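Local coordinates for voltage-sensor containing phosphatase (Ciona intestinalis, PDB 3V0D), which probably dephosphorylates phosphoinositides under the control of membrane voltage, using a tensin-type phosphatase domain joined to a C2 domain, at residues A[179-184]-A[291-296]; A[37-42]-A[74-79]; A[209-214]-A[322-327]; A[223-228]-A[272-277]. The protein carries 1 engineered substitution. One frame throughout, in Å; residues are numbered along the deposited sequence. Where two conformers were deposited one is given.

Interaction 1. Residues A[179-184]-A[291-296]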
loop_
_atom_site.group_PDB
_atom_site.type_symbol
_atom_site.label_atom_id
_atom_site.label_comp_id
_atom_site.label_asym_id
_atom_site.label_seq_id
_atom_site.Cartn_x
_atom_site.Cartn_y
_atom_site.Cartn_z
ATOM N N ILE A 179 4.290 -3.193 -1.140
ATOM C CA ILE A 179 5.570 -3.883 -0.996
ATOM C C ILE A 179 6.640 -2.944 -0.453
ATOM O O ILE A 179 7.402 -3.305 0.476
ATOM C CB ILE A 179 5.988 -4.501 -2.354
ATOM C CG1 ILE A 179 5.049 -5.644 -2.710
ATOM C CG2 ILE A 179 7.445 -4.971 -2.344
ATOM C CD1 ILE A 179 5.198 -6.129 -4.163
ATOM N N ARG A 180 6.729 -1.739 -1.016
ATOM C CA ARG A 180 7.717 -0.771 -0.581
ATOM C C ARG A 180 7.555 -0.448 0.908
ATOM O O ARG A 180 8.551 -0.291 1.614
ATOM C CB ARG A 180 7.607 0.477 -1.445
ATOM C CG ARG A 180 8.535 1.592 -1.040
ATOM C CD ARG A 180 8.709 2.636 -2.155
ATOM N NE ARG A 180 7.506 2.930 -2.932
ATOM C CZ ARG A 180 7.196 2.438 -4.135
ATOM N NH1 ARG A 180 6.058 2.813 -4.670
ATOM N NH2 ARG A 180 7.983 1.608 -4.821
ATOM N N TYR A 181 6.321 -0.308 1.380
ATOM C CA TYR A 181 6.086 0.090 2.761
ATOM C C TYR A 181 6.440 -1.016 3.747
ATOM O O TYR A 181 6.931 -0.723 4.843
ATOM C CB TYR A 181 4.657 0.650 2.930
ATOM C CG TYR A 181 4.649 2.145 2.662
ATOM C CD1 TYR A 181 5.068 2.670 1.429
ATOM C CD2 TYR A 181 4.322 3.046 3.676
ATOM C CE1 TYR A 181 5.156 4.005 1.208
ATOM C CE2 TYR A 181 4.439 4.429 3.466
ATOM C CZ TYR A 181 4.871 4.893 2.235
ATOM O OH TYR A 181 5.041 6.241 2.008
ATOM N N VAL A 182 6.238 -2.290 3.379
ATOM C CA VAL A 182 6.744 -3.374 4.225
ATOM C C VAL A 182 8.280 -3.282 4.269
ATOM O O VAL A 182 8.901 -3.482 5.321
ATOM C CB VAL A 182 6.248 -4.765 3.782
ATOM C CG1 VAL A 182 6.744 -5.836 4.733
ATOM C CG2 VAL A 182 4.721 -4.792 3.711
ATOM N N GLY A 183 8.906 -2.966 3.130
ATOM C CA GLY A 183 10.350 -2.768 3.092
ATOM C C GLY A 183 10.796 -1.613 3.961
ATOM O O GLY A 183 11.826 -1.696 4.637
ATOM N N TYR A 184 10.037 -0.518 3.963
ATOM C CA TYR A 184 10.321 0.581 4.863
ATOM C C TYR A 184 10.287 0.122 6.322
ATOM O O TYR A 184 11.153 0.516 7.125
ATOM C CB TYR A 184 9.312 1.697 4.691
ATOM C CG TYR A 184 9.445 2.588 3.463
ATOM C CD1 TYR A 184 8.404 3.460 3.155
ATOM C CD2 TYR A 184 10.581 2.616 2.645
ATOM C CE1 TYR A 184 8.505 4.376 2.118
ATOM C CE2 TYR A 184 10.691 3.529 1.594
ATOM C CZ TYR A 184 9.658 4.434 1.358
ATOM O OH TYR A 184 9.726 5.378 0.357
ATOM N N TYR A 291 0.672 5.546 -10.352
ATOM C CA TYR A 291 0.861 6.360 -9.136
ATOM C C TYR A 291 1.850 5.648 -8.242
ATOM O O TYR A 291 2.183 4.472 -8.477
ATOM C CB TYR A 291 -0.474 6.624 -8.416
ATOM C CG TYR A 291 -1.171 5.387 -7.848
ATOM C CD1 TYR A 291 -1.180 5.145 -6.463
ATOM C CD2 TYR A 291 -1.799 4.440 -8.679
ATOM C CE1 TYR A 291 -1.794 4.047 -5.931
ATOM C CE2 TYR A 291 -2.413 3.329 -8.155
ATOM C CZ TYR A 291 -2.390 3.115 -6.770
ATOM O OH TYR A 291 -3.012 1.980 -6.304
ATOM N N PHE A 292 2.302 6.314 -7.176
ATOM C CA PHE A 292 3.151 5.655 -6.191
ATOM C C PHE A 292 3.211 6.489 -4.921
ATOM O O PHE A 292 2.966 7.696 -4.941
ATOM C CB PHE A 292 4.580 5.377 -6.737
ATOM C CG PHE A 292 5.291 6.586 -7.220
ATOM C CD1 PHE A 292 6.009 7.409 -6.346
ATOM C CD2 PHE A 292 5.299 6.875 -8.585
ATOM C CE1 PHE A 292 6.711 8.505 -6.831
ATOM C CE2 PHE A 292 6.015 7.962 -9.075
ATOM C CZ PHE A 292 6.691 8.782 -8.208
ATOM N N TRP A 293 3.645 5.835 -3.843
ATOM C CA TRP A 293 3.957 6.472 -2.566
ATOM C C TRP A 293 5.427 6.373 -2.247
ATOM O O TRP A 293 6.082 5.368 -2.548
ATOM C CB TRP A 293 3.224 5.782 -1.434
ATOM C CG TRP A 293 1.747 5.931 -1.422
ATOM C CD1 TRP A 293 0.809 5.252 -2.161
ATOM C CD2 TRP A 293 1.008 6.749 -0.522
ATOM N NE1 TRP A 293 -0.465 5.603 -1.771
ATOM C CE2 TRP A 293 -0.359 6.526 -0.763
ATOM C CE3 TRP A 293 1.381 7.650 0.487
ATOM C CZ2 TRP A 293 -1.357 7.150 -0.027
ATOM C CZ3 TRP A 293 0.391 8.270 1.217
ATOM C CH2 TRP A 293 -0.967 8.013 0.956
ATOM N N PHE A 294 5.942 7.368 -1.542
ATOM C CA PHE A 294 7.253 7.277 -0.928
ATOM C C PHE A 294 7.253 8.116 0.346
ATOM O O PHE A 294 6.389 8.965 0.540
ATOM C CB PHE A 294 8.376 7.724 -1.889
ATOM C CG PHE A 294 8.357 9.193 -2.184
ATOM C CD1 PHE A 294 9.175 10.064 -1.474
ATOM C CD2 PHE A 294 7.479 9.734 -3.118
ATOM C CE1 PHE A 294 9.136 11.420 -1.707
ATOM C CE2 PHE A 294 7.426 11.110 -3.351
ATOM C CZ PHE A 294 8.261 11.954 -2.648
ATOM N N ASN A 295 8.250 7.891 1.198
ATOM C CA ASN A 295 8.409 8.679 2.412
ATOM C C ASN A 295 9.674 9.520 2.310
ATOM O O ASN A 295 10.758 9.010 1.993
ATOM C CB ASN A 295 8.440 7.774 3.643
ATOM C CG ASN A 295 8.448 8.593 4.936
ATOM O OD1 ASN A 295 9.458 9.200 5.279
ATOM N ND2 ASN A 295 7.327 8.645 5.623
ATOM N N THR A 296 9.525 10.824 2.548
ATOM C CA THR A 296 10.664 11.735 2.364
ATOM C C THR A 296 11.887 11.371 3.214
ATOM O O THR A 296 13.014 11.606 2.820
ATOM C CB THR A 296 10.279 13.187 2.645
ATOM O OG1 THR A 296 9.867 13.320 4.009
ATOM C CG2 THR A 296 9.186 13.688 1.722
#
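Trp293 O takes two N-H groups from the guanidinium of Arg180, here in one of its two deposited conformers. Arg180 NE lies 2.8 Å from Trp293 O and nearly on the extension of the carbonyl bond (C=O...N 173°), whereas Arg180 NH1, at 3.3 Å from the same oxygen, adds a weak bond. Arg180 leaves the helix with CG anti to its backbone N (chi1 177°) and bends at chi3. One turn further on, Tyr184 accepts a hydrogen bond at OH from Asn295 N, 3.0 Å away and nearly straight, and its CE1 rests on Asn295 CB at 3.7 Å. The helical segment 179-184, part of helix 176-191 of the phosphatase domain, runs almost parallel to strand segment 291-295, on an outermost strand of the four-stranded C2 sheet, the kind of interdomain interface known from PTEN. Between the two polar contacts Tyr181 brings CE1 to within 3.7 Å of Trp293 CB, the side chains crossing at about a right angle. CD1 of Tyr184 sits over the centre of the Tyr181 ring. The hydroxyl of Tyr181 is hydrogen-bonded to Asp269, whose carboxylate also binds Asn295 ND2, and Trp293 NE1 bonds to Asn96 on the phosphatase side.

Interaction 2. Residues A[37-42]-A[74-79]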
loop_
_atom_site.group_PDB
_atom_site.type_symbol
_atom_site.label_atom_id
_atom_site.label_comp_id
_atom_site.label_asym_id
_atom_site.label_seq_id
_atom_site.Cartn_x
_atom_site.Cartn_y
_atom_site.Cartn_z
ATOM N N MET A 37 -8.655 -11.709 7.149
ATOM C CA MET A 37 -10.038 -11.980 6.739
ATOM C C MET A 37 -10.583 -10.807 5.933
ATOM O O MET A 37 -9.971 -9.727 5.874
ATOM C CB MET A 37 -10.908 -12.306 7.965
ATOM C CG MET A 37 -11.037 -11.124 8.909
ATOM S SD MET A 37 -11.902 -11.620 10.415
ATOM C CE MET A 37 -12.032 -10.019 11.235
ATOM N N SER A 38 -11.738 -11.023 5.314
ATOM C CA SER A 38 -12.430 -9.975 4.573
ATOM C C SER A 38 -13.325 -9.142 5.501
ATOM O O SER A 38 -13.356 -9.354 6.727
ATOM C CB SER A 38 -13.213 -10.592 3.415
ATOM O OG SER A 38 -14.086 -11.567 3.898
ATOM N N PHE A 39 -14.027 -8.174 4.919
ATOM C CA PHE A 39 -14.773 -7.222 5.717
ATOM C C PHE A 39 -15.978 -7.874 6.430
ATOM O O PHE A 39 -16.735 -8.628 5.799
ATOM C CB PHE A 39 -15.291 -6.118 4.809
ATOM C CG PHE A 39 -15.750 -4.896 5.557
ATOM C CD1 PHE A 39 -14.827 -3.916 5.904
ATOM C CD2 PHE A 39 -17.079 -4.702 5.915
ATOM C CE1 PHE A 39 -15.195 -2.781 6.591
ATOM C CE2 PHE A 39 -17.468 -3.541 6.612
ATOM C CZ PHE A 39 -16.510 -2.588 6.948
ATOM N N PRO A 40 -16.179 -7.601 7.736
ATOM C CA PRO A 40 -17.372 -8.125 8.434
ATOM C C PRO A 40 -18.568 -7.272 8.022
ATOM O O PRO A 40 -18.706 -6.115 8.450
ATOM C CB PRO A 40 -17.030 -7.962 9.926
ATOM C CG PRO A 40 -15.866 -7.108 10.023
ATOM C CD PRO A 40 -15.300 -6.848 8.652
ATOM N N SER A 41 -19.430 -7.857 7.197
ATOM C CA SER A 41 -20.417 -7.101 6.448
ATOM C C SER A 41 -21.774 -7.018 7.137
ATOM O O SER A 41 -22.135 -7.870 7.947
ATOM C CB SER A 41 -20.545 -7.728 5.067
ATOM O OG SER A 41 -19.274 -7.746 4.442
ATOM N N SER A 42 -22.521 -5.972 6.781
ATOM C CA SER A 42 -23.799 -5.656 7.392
ATOM C C SER A 42 -24.844 -6.670 7.013
ATOM O O SER A 42 -24.839 -7.192 5.890
ATOM C CB SER A 42 -24.264 -4.253 6.977
ATOM O OG SER A 42 -24.432 -4.146 5.571
ATOM N N SER A 74 -10.305 2.747 5.259
ATOM C CA SER A 74 -10.726 4.127 5.441
ATOM C C SER A 74 -12.194 4.297 5.046
ATOM O O SER A 74 -12.854 5.220 5.516
ATOM C CB SER A 74 -9.873 5.084 4.627
ATOM O OG SER A 74 -10.101 4.830 3.250
ATOM N N GLU A 75 -12.704 3.434 4.173
ATOM C CA GLU A 75 -13.988 3.696 3.532
ATOM C C GLU A 75 -15.178 3.357 4.417
ATOM O O GLU A 75 -16.262 3.866 4.140
ATOM C CB GLU A 75 -14.080 2.868 2.250
ATOM C CG GLU A 75 -13.020 3.229 1.213
ATOM C CD GLU A 75 -11.694 2.460 1.330
ATOM O OE1 GLU A 75 -10.873 2.592 0.397
ATOM O OE2 GLU A 75 -11.478 1.737 2.317
ATOM N N ARG A 76 -15.010 2.484 5.401
ATOM C CA ARG A 76 -16.167 1.912 6.096
ATOM C C ARG A 76 -15.764 1.381 7.454
ATOM O O ARG A 76 -14.801 0.604 7.549
ATOM C CB ARG A 76 -16.787 0.718 5.314
ATOM C CG ARG A 76 -17.597 1.034 4.083
ATOM C CD ARG A 76 -18.322 -0.226 3.607
ATOM N NE ARG A 76 -17.412 -1.273 3.133
ATOM C CZ ARG A 76 -17.788 -2.505 2.785
ATOM N NH1 ARG A 76 -19.064 -2.873 2.878
ATOM N NH2 ARG A 76 -16.886 -3.376 2.336
ATOM N N GLY A 77 -16.504 1.807 8.492
ATOM C CA GLY A 77 -16.499 1.134 9.786
ATOM C C GLY A 77 -17.772 0.317 9.948
ATOM O O GLY A 77 -18.431 -0.063 8.988
ATOM N N TYR A 78 -18.107 0.032 11.199
ATOM C CA TYR A 78 -19.226 -0.818 11.572
ATOM C C TYR A 78 -19.434 -0.664 13.076
ATOM O O TYR A 78 -18.654 0.035 13.742
ATOM C CB TYR A 78 -19.023 -2.305 11.195
ATOM C CG TYR A 78 -17.655 -2.872 11.493
ATOM C CD1 TYR A 78 -17.288 -3.294 12.774
ATOM C CD2 TYR A 78 -16.731 -3.025 10.475
ATOM C CE1 TYR A 78 -16.016 -3.816 13.028
ATOM C CE2 TYR A 78 -15.488 -3.541 10.717
ATOM C CZ TYR A 78 -15.128 -3.951 11.983
ATOM O OH TYR A 78 -13.892 -4.493 12.238
ATOM N N ASP A 79 -20.470 -1.313 13.601
ATOM C CA ASP A 79 -20.751 -1.330 15.034
ATOM C C ASP A 79 -19.713 -2.186 15.755
ATOM O O ASP A 79 -19.794 -3.423 15.786
ATOM C CB ASP A 79 -22.166 -1.881 15.260
ATOM C CG ASP A 79 -22.511 -2.032 16.721
ATOM O OD1 ASP A 79 -21.717 -1.587 17.576
ATOM O OD2 ASP A 79 -23.577 -2.608 17.007
#
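Phe39 carries this contact by receiving Arg76 on one face and Tyr78 obliquely near its tip. The Arg76 guanidinium, in one of two deposited conformers, lies flat on the ring: the planes differ by 10°, and Arg76 CZ stands 4.0 Å from the Phe39 centroid, a cation-pi geometry over the face. Arg76 NH2 comes nearest, 3.7 Å from Phe39 CG, while Arg76 CB reaches Phe39 CZ at the far end of the ring. Phe39 CG is anti to its backbone N (chi1 -164°), the torsion that starts the ring out toward Arg76. The edge of Tyr78 turns toward the face of Phe39 in an offset edge-to-face pair, planes 78° apart, with Tyr78 CD2 3.6 Å from Phe39 CZ. The next atom of that ring edge, Tyr78 CE2, touches Pro40 CG at 3.7 Å. Pro40 CD backs the Phe39 face turned away from Arg76. These residues belong to the phosphatase domain, where strand 34-41 meets the loop that follows strand 67-73 beside the HCX5R signature loop, whose cysteine is engineered to serine here. His125, which opens that signature, is hydrogen-bonded to Tyr78 OH and meets the Phe39 ring. Further out, Asn71 ND2 bonds to Arg76 O, and in the conformer given Glu75 forms a salt bridge with Arg132, the signature arginine.

Interaction 3. Residues A[209-214]-A[322-327]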
loop_
_atom_site.group_PDB
_atom_site.type_symbol
_atom_site.label_atom_id
_atom_site.label_comp_id
_atom_site.label_asym_id
_atom_site.label_seq_id
_atom_site.Cartn_x
_atom_site.Cartn_y
_atom_site.Cartn_z
ATOM N N ILE A 209 10.435 10.635 -17.068
ATOM C CA ILE A 209 9.783 9.378 -17.400
ATOM C C ILE A 209 10.460 8.811 -18.640
ATOM O O ILE A 209 10.507 9.465 -19.685
ATOM C CB ILE A 209 8.287 9.563 -17.664
ATOM C CG1 ILE A 209 7.617 10.313 -16.506
ATOM C CG2 ILE A 209 7.629 8.221 -17.947
ATOM C CD1 ILE A 209 6.140 10.644 -16.726
ATOM N N THR A 210 10.978 7.594 -18.503
ATOM C CA THR A 210 11.623 6.888 -19.615
ATOM C C THR A 210 10.670 5.904 -20.266
ATOM O O THR A 210 9.708 5.471 -19.646
ATOM C CB THR A 210 12.884 6.154 -19.131
ATOM O OG1 THR A 210 12.517 5.163 -18.154
ATOM C CG2 THR A 210 13.885 7.150 -18.560
ATOM N N ALA A 211 10.958 5.547 -21.524
ATOM C CA ALA A 211 10.102 4.663 -22.323
ATOM C C ALA A 211 8.714 5.255 -22.488
ATOM O O ALA A 211 7.700 4.582 -22.299
ATOM C CB ALA A 211 10.069 3.214 -21.787
ATOM N N ILE A 212 8.683 6.486 -22.973
ATOM C CA ILE A 212 7.409 7.196 -23.097
ATOM C C ILE A 212 6.623 6.816 -24.365
ATOM O O ILE A 212 5.402 6.933 -24.386
ATOM C CB ILE A 212 7.624 8.732 -22.944
ATOM C CG1 ILE A 212 6.303 9.488 -22.702
ATOM C CG2 ILE A 212 8.369 9.333 -24.149
ATOM C CD1 ILE A 212 5.670 9.200 -21.350
ATOM N N GLN A 213 7.300 6.343 -25.418
ATOM C CA GLN A 213 6.586 5.948 -26.627
ATOM C C GLN A 213 5.504 4.923 -26.285
ATOM O O GLN A 213 5.756 3.998 -25.516
ATOM C CB GLN A 213 7.570 5.408 -27.680
ATOM C CG GLN A 213 6.971 4.537 -28.812
ATOM C CD GLN A 213 7.104 3.042 -28.528
ATOM O OE1 GLN A 213 8.200 2.477 -28.593
ATOM N NE2 GLN A 213 5.988 2.392 -28.247
ATOM N N GLY A 214 4.312 5.102 -26.864
ATOM C CA GLY A 214 3.187 4.195 -26.674
ATOM C C GLY A 214 2.404 4.446 -25.393
ATOM O O GLY A 214 1.386 3.789 -25.178
ATOM N N ILE A 322 2.107 -1.637 -22.803
ATOM C CA ILE A 322 2.136 -0.179 -22.693
ATOM C C ILE A 322 3.372 0.268 -21.914
ATOM O O ILE A 322 4.124 1.127 -22.375
ATOM C CB ILE A 322 0.837 0.378 -22.076
ATOM C CG1 ILE A 322 -0.333 0.147 -23.048
ATOM C CG2 ILE A 322 0.981 1.871 -21.759
ATOM C CD1 ILE A 322 -1.658 0.729 -22.585
ATOM N N TYR A 323 3.555 -0.294 -20.714
ATOM C CA TYR A 323 4.718 0.039 -19.904
ATOM C C TYR A 323 5.770 -1.015 -20.181
ATOM O O TYR A 323 5.666 -2.132 -19.692
ATOM C CB TYR A 323 4.353 0.092 -18.399
ATOM C CG TYR A 323 3.194 1.010 -18.116
ATOM C CD1 TYR A 323 1.948 0.487 -17.831
ATOM C CD2 TYR A 323 3.335 2.401 -18.185
ATOM C CE1 TYR A 323 0.861 1.329 -17.594
ATOM C CE2 TYR A 323 2.253 3.256 -17.943
ATOM C CZ TYR A 323 1.026 2.709 -17.678
ATOM O OH TYR A 323 -0.025 3.558 -17.462
ATOM N N ARG A 324 6.752 -0.649 -20.993
ATOM C CA ARG A 324 7.803 -1.570 -21.409
ATOM C C ARG A 324 8.844 -1.733 -20.311
ATOM O O ARG A 324 8.785 -1.063 -19.268
ATOM C CB ARG A 324 8.393 -1.090 -22.735
ATOM C CG ARG A 324 7.390 -1.192 -23.879
ATOM C CD ARG A 324 7.901 -0.540 -25.166
ATOM N NE ARG A 324 7.799 0.920 -25.103
ATOM C CZ ARG A 324 8.817 1.775 -25.144
ATOM N NH1 ARG A 324 10.076 1.344 -25.275
ATOM N NH2 ARG A 324 8.574 3.079 -25.111
ATOM N N ASP A 325 9.776 -2.665 -20.506
ATOM C CA ASP A 325 10.630 -3.056 -19.367
ATOM C C ASP A 325 11.544 -1.943 -18.858
ATOM O O ASP A 325 11.968 -1.984 -17.702
ATOM C CB ASP A 325 11.376 -4.377 -19.595
ATOM C CG ASP A 325 12.303 -4.342 -20.777
ATOM O OD1 ASP A 325 12.690 -3.264 -21.258
ATOM O OD2 ASP A 325 12.688 -5.440 -21.217
ATOM N N ASN A 326 11.790 -0.933 -19.693
ATOM C CA ASN A 326 12.614 0.209 -19.322
ATOM C C ASN A 326 11.790 1.448 -18.919
ATOM O O ASN A 326 12.352 2.539 -18.775
ATOM C CB ASN A 326 13.618 0.570 -20.415
ATOM C CG ASN A 326 12.965 0.937 -21.741
ATOM O OD1 ASN A 326 13.435 1.852 -22.427
ATOM N ND2 ASN A 326 11.920 0.214 -22.133
ATOM N N PHE A 327 10.488 1.262 -18.712
ATOM C CA PHE A 327 9.651 2.347 -18.181
ATOM C C PHE A 327 10.029 2.617 -16.729
ATOM O O PHE A 327 10.003 1.722 -15.890
ATOM C CB PHE A 327 8.192 1.943 -18.269
ATOM C CG PHE A 327 7.253 3.014 -17.763
ATOM C CD1 PHE A 327 6.885 4.060 -18.602
ATOM C CD2 PHE A 327 6.716 2.975 -16.468
ATOM C CE1 PHE A 327 6.026 5.057 -18.143
ATOM C CE2 PHE A 327 5.849 3.958 -16.018
ATOM C CZ PHE A 327 5.504 4.999 -16.855
HETATM O O HOH W 1 6.757 2.060 -21.951
HETATM O O HOH W 2 4.894 1.543 -25.002
#
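The guanidinium of Arg324 is layered between Gln213 and Ala211. On one face the side-chain amide of Gln213, in one of two deposited conformers, lies nearly parallel to it, planes 13° apart, with OE1 about over its centre; on the opposite face sits Ala211 CB, 3.6 Å from Arg324 NH2. The two long side chains cross at about a right angle. Arg324 NH2 also gives a nearly straight bond to Gln213 O (3.0 Å, N-H...O 163°), with the acceptor in the guanidinium plane, and it has a salt bridge to Asp254, which would help hold the rotation of the group. Segment 209-214 is the end of strand 202-210 and the turn after it; the loop 322-327 leads into strand 328-335 through a type I turn from Arg324 to Phe327, at one end of the C2 beta-sandwich. With CG anti to its backbone N (chi1 -179°), Phe327 extends alongside Ile209, Phe327 CE1 being 3.6 Å from Ile209 CG2, while Tyr323 CD2 sits over the centre of the Phe327 ring. Thr210 OG1 donates to Asn326 O at 2.7 Å, in the carbonyl plane. Thr210 O, buried without a polar partner in the model, receives a CA-H...O contact from Phe327 CA at 3.5 Å. Two waters bridge the segments: one donates to Ala211 O and Ile322 O and accepts from Arg324 N, the other donates to Gln213 O and Ile322 O and accepts from Arg324 NE.

Interaction 4. Residues A[223-228]-A[272-277]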
loop_
_atom_site.group_PDB
_atom_site.type_symbol
_atom_site.label_atom_id
_atom_site.label_comp_id
_atom_site.label_asym_id
_atom_site.label_seq_id
_atom_site.Cartn_x
_atom_site.Cartn_y
_atom_site.Cartn_z
ATOM N N LEU A 223 -0.130 14.175 -20.171
ATOM C CA LEU A 223 0.053 13.858 -18.762
ATOM C C LEU A 223 -0.070 15.057 -17.832
ATOM O O LEU A 223 0.302 16.194 -18.172
ATOM C CB LEU A 223 1.420 13.191 -18.546
ATOM C CG LEU A 223 1.617 11.821 -19.213
ATOM C CD1 LEU A 223 3.040 11.337 -18.993
ATOM C CD2 LEU A 223 0.604 10.789 -18.723
ATOM N N SER A 224 -0.509 14.747 -16.625
ATOM C CA SER A 224 -0.453 15.680 -15.509
ATOM C C SER A 224 -0.010 14.887 -14.284
ATOM O O SER A 224 -0.121 13.659 -14.245
ATOM C CB SER A 224 -1.790 16.390 -15.290
ATOM O OG SER A 224 -2.832 15.460 -15.184
ATOM N N MET A 225 0.478 15.604 -13.275
ATOM C CA MET A 225 1.008 14.974 -12.066
ATOM C C MET A 225 0.449 15.708 -10.862
ATOM O O MET A 225 0.553 16.933 -10.783
ATOM C CB MET A 225 2.536 15.034 -12.052
ATOM C CG MET A 225 3.160 14.330 -10.861
ATOM S SD MET A 225 4.947 14.477 -10.795
ATOM C CE MET A 225 5.107 16.189 -10.299
ATOM N N GLN A 226 -0.128 14.955 -9.936
ATOM C CA GLN A 226 -0.672 15.496 -8.701
ATOM C C GLN A 226 0.144 14.964 -7.540
ATOM O O GLN A 226 0.395 13.757 -7.437
ATOM C CB GLN A 226 -2.119 15.032 -8.555
ATOM C CG GLN A 226 -2.832 15.629 -7.353
ATOM C CD GLN A 226 -4.165 14.975 -7.128
ATOM O OE1 GLN A 226 -4.258 13.749 -7.025
ATOM N NE2 GLN A 226 -5.224 15.785 -7.010
ATOM N N ILE A 227 0.533 15.867 -6.645
ATOM C CA ILE A 227 1.216 15.485 -5.402
ATOM C C ILE A 227 0.226 15.662 -4.250
ATOM O O ILE A 227 -0.386 16.733 -4.111
ATOM C CB ILE A 227 2.491 16.334 -5.158
ATOM C CG1 ILE A 227 3.425 16.269 -6.373
ATOM C CG2 ILE A 227 3.170 15.895 -3.850
ATOM C CD1 ILE A 227 4.734 17.032 -6.223
ATOM N N VAL A 228 0.091 14.605 -3.453
ATOM C CA VAL A 228 -0.846 14.556 -2.337
ATOM C C VAL A 228 -0.067 14.323 -1.040
ATOM O O VAL A 228 0.820 13.448 -0.982
ATOM C CB VAL A 228 -1.874 13.414 -2.566
ATOM C CG1 VAL A 228 -2.746 13.166 -1.326
ATOM C CG2 VAL A 228 -2.729 13.691 -3.788
ATOM N N VAL A 272 2.000 10.343 -5.321
ATOM C CA VAL A 272 2.150 11.042 -6.591
ATOM C C VAL A 272 1.312 10.290 -7.604
ATOM O O VAL A 272 1.499 9.078 -7.803
ATOM C CB VAL A 272 3.624 11.084 -7.025
ATOM C CG1 VAL A 272 3.773 11.902 -8.283
ATOM C CG2 VAL A 272 4.493 11.663 -5.900
ATOM N N ARG A 273 0.365 10.987 -8.227
ATOM C CA ARG A 273 -0.561 10.392 -9.193
ATOM C C ARG A 273 -0.329 11.014 -10.553
ATOM O O ARG A 273 -0.206 12.239 -10.680
ATOM C CB ARG A 273 -2.012 10.647 -8.788
ATOM C CG ARG A 273 -2.372 10.013 -7.443
ATOM C CD ARG A 273 -3.793 10.427 -6.981
ATOM N NE ARG A 273 -4.826 9.866 -7.845
ATOM C CZ ARG A 273 -5.517 10.540 -8.756
ATOM N NH1 ARG A 273 -5.375 11.849 -8.905
ATOM N NH2 ARG A 273 -6.365 9.872 -9.520
ATOM N N PHE A 274 -0.321 10.181 -11.578
ATOM C CA PHE A 274 -0.186 10.639 -12.962
ATOM C C PHE A 274 -1.488 10.369 -13.673
ATOM O O PHE A 274 -1.970 9.225 -13.717
ATOM C CB PHE A 274 0.987 9.951 -13.677
ATOM C CG PHE A 274 2.300 10.328 -13.104
ATOM C CD1 PHE A 274 2.760 9.705 -11.938
ATOM C CD2 PHE A 274 3.076 11.332 -13.678
ATOM C CE1 PHE A 274 3.966 10.055 -11.365
ATOM C CE2 PHE A 274 4.319 11.688 -13.101
ATOM C CZ PHE A 274 4.743 11.044 -11.923
ATOM N N MET A 275 -2.056 11.438 -14.239
ATOM C CA MET A 275 -3.325 11.408 -14.967
ATOM C C MET A 275 -3.070 11.668 -16.440
ATOM O O MET A 275 -2.036 12.241 -16.802
ATOM C CB MET A 275 -4.275 12.453 -14.369
ATOM C CG MET A 275 -4.716 12.093 -12.954
ATOM S SD MET A 275 -5.531 13.403 -12.056
ATOM C CE MET A 275 -4.123 14.451 -11.739
ATOM N N SER A 276 -4.029 11.275 -17.273
ATOM C CA SER A 276 -3.868 11.458 -18.700
ATOM C C SER A 276 -5.159 11.838 -19.368
ATOM O O SER A 276 -6.224 11.312 -19.030
ATOM C CB SER A 276 -3.373 10.159 -19.321
ATOM O OG SER A 276 -3.318 10.232 -20.729
ATOM N N THR A 277 -5.067 12.719 -20.359
ATOM C CA THR A 277 -6.201 13.010 -21.219
ATOM C C THR A 277 -6.365 11.986 -22.344
ATOM O O THR A 277 -7.323 12.067 -23.106
ATOM C CB THR A 277 -6.055 14.409 -21.837
ATOM O OG1 THR A 277 -4.841 14.458 -22.573
ATOM C CG2 THR A 277 -6.091 15.492 -20.770
HETATM O O HOH W 3 -3.715 15.020 -17.779
#
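This is an antiparallel strand pair in the C2 beta-sandwich, joining strands 223-229 and 269-276 at the middle of its four-stranded sheet. Ser224 with Met275 and Gln226 with Arg273 are hydrogen-bonded pairs, each closed by two N-H...O bonds; Gln226 N to Arg273 O is the shortest at 2.8 Å. Leu223 with Ser276, Met225 with Phe274 and Ile227 with Val272 are non-hydrogen-bonded pairs, where CA-H groups approach the carbonyls instead, as in Phe274 CA to Ser224 O at 3.3 Å. The face bearing Met225, Phe274 and Val272 looks into the sandwich, where Met225 and Phe274 touch Val207 of the other sheet. There Met225 extends with CG anti to its backbone N (chi1 -177°), which lays CG over the face of the Phe274 ring in a CH-pi contact, 4.0 Å from the centroid. Met225 SD makes an oblique Met-aromatic contact, 3.6 Å from Phe274 CZ. On the other face Gln226 and Arg273 run side by side; Asp286 pairs with Arg273 NE, and Glu233 accepts from Gln226 NE2. In the conformer given, Met275 CE lies 3.8 Å from Gln226 CB. Arg273 NH1 donates to Gln226 OE1 over 2.9 Å, lying 48° out of the carbonyl plane of Gln226 while OE1 stays close to the guanidinium plane.

In the fold
Interaction 2 lies in the phosphatase domain beside the signature loop that forms the active site in this family, interactions 3 and 4 lie in the C2 domain, and interaction 1 joins the two domains. Interaction 1 passes directly into interaction 4 through neighbouring strands: Phe292 O is 2.8 Å from Val272 N, a probable hydrogen bond, and Phe292 CE2 meets Phe274 CE1 at 3.7 Å. Interaction 4 meets interaction 3 across the sandwich, where Ile209 CD1 packs on Leu223 CD1 at 3.9 Å. Interaction 2 touches none of the others; its centre is about 25 Å from that of interaction 1 and about 38 Å from that of interaction 3. Along the chain, interaction 4 is nested inside the loops closed by both interaction 1 and interaction 3.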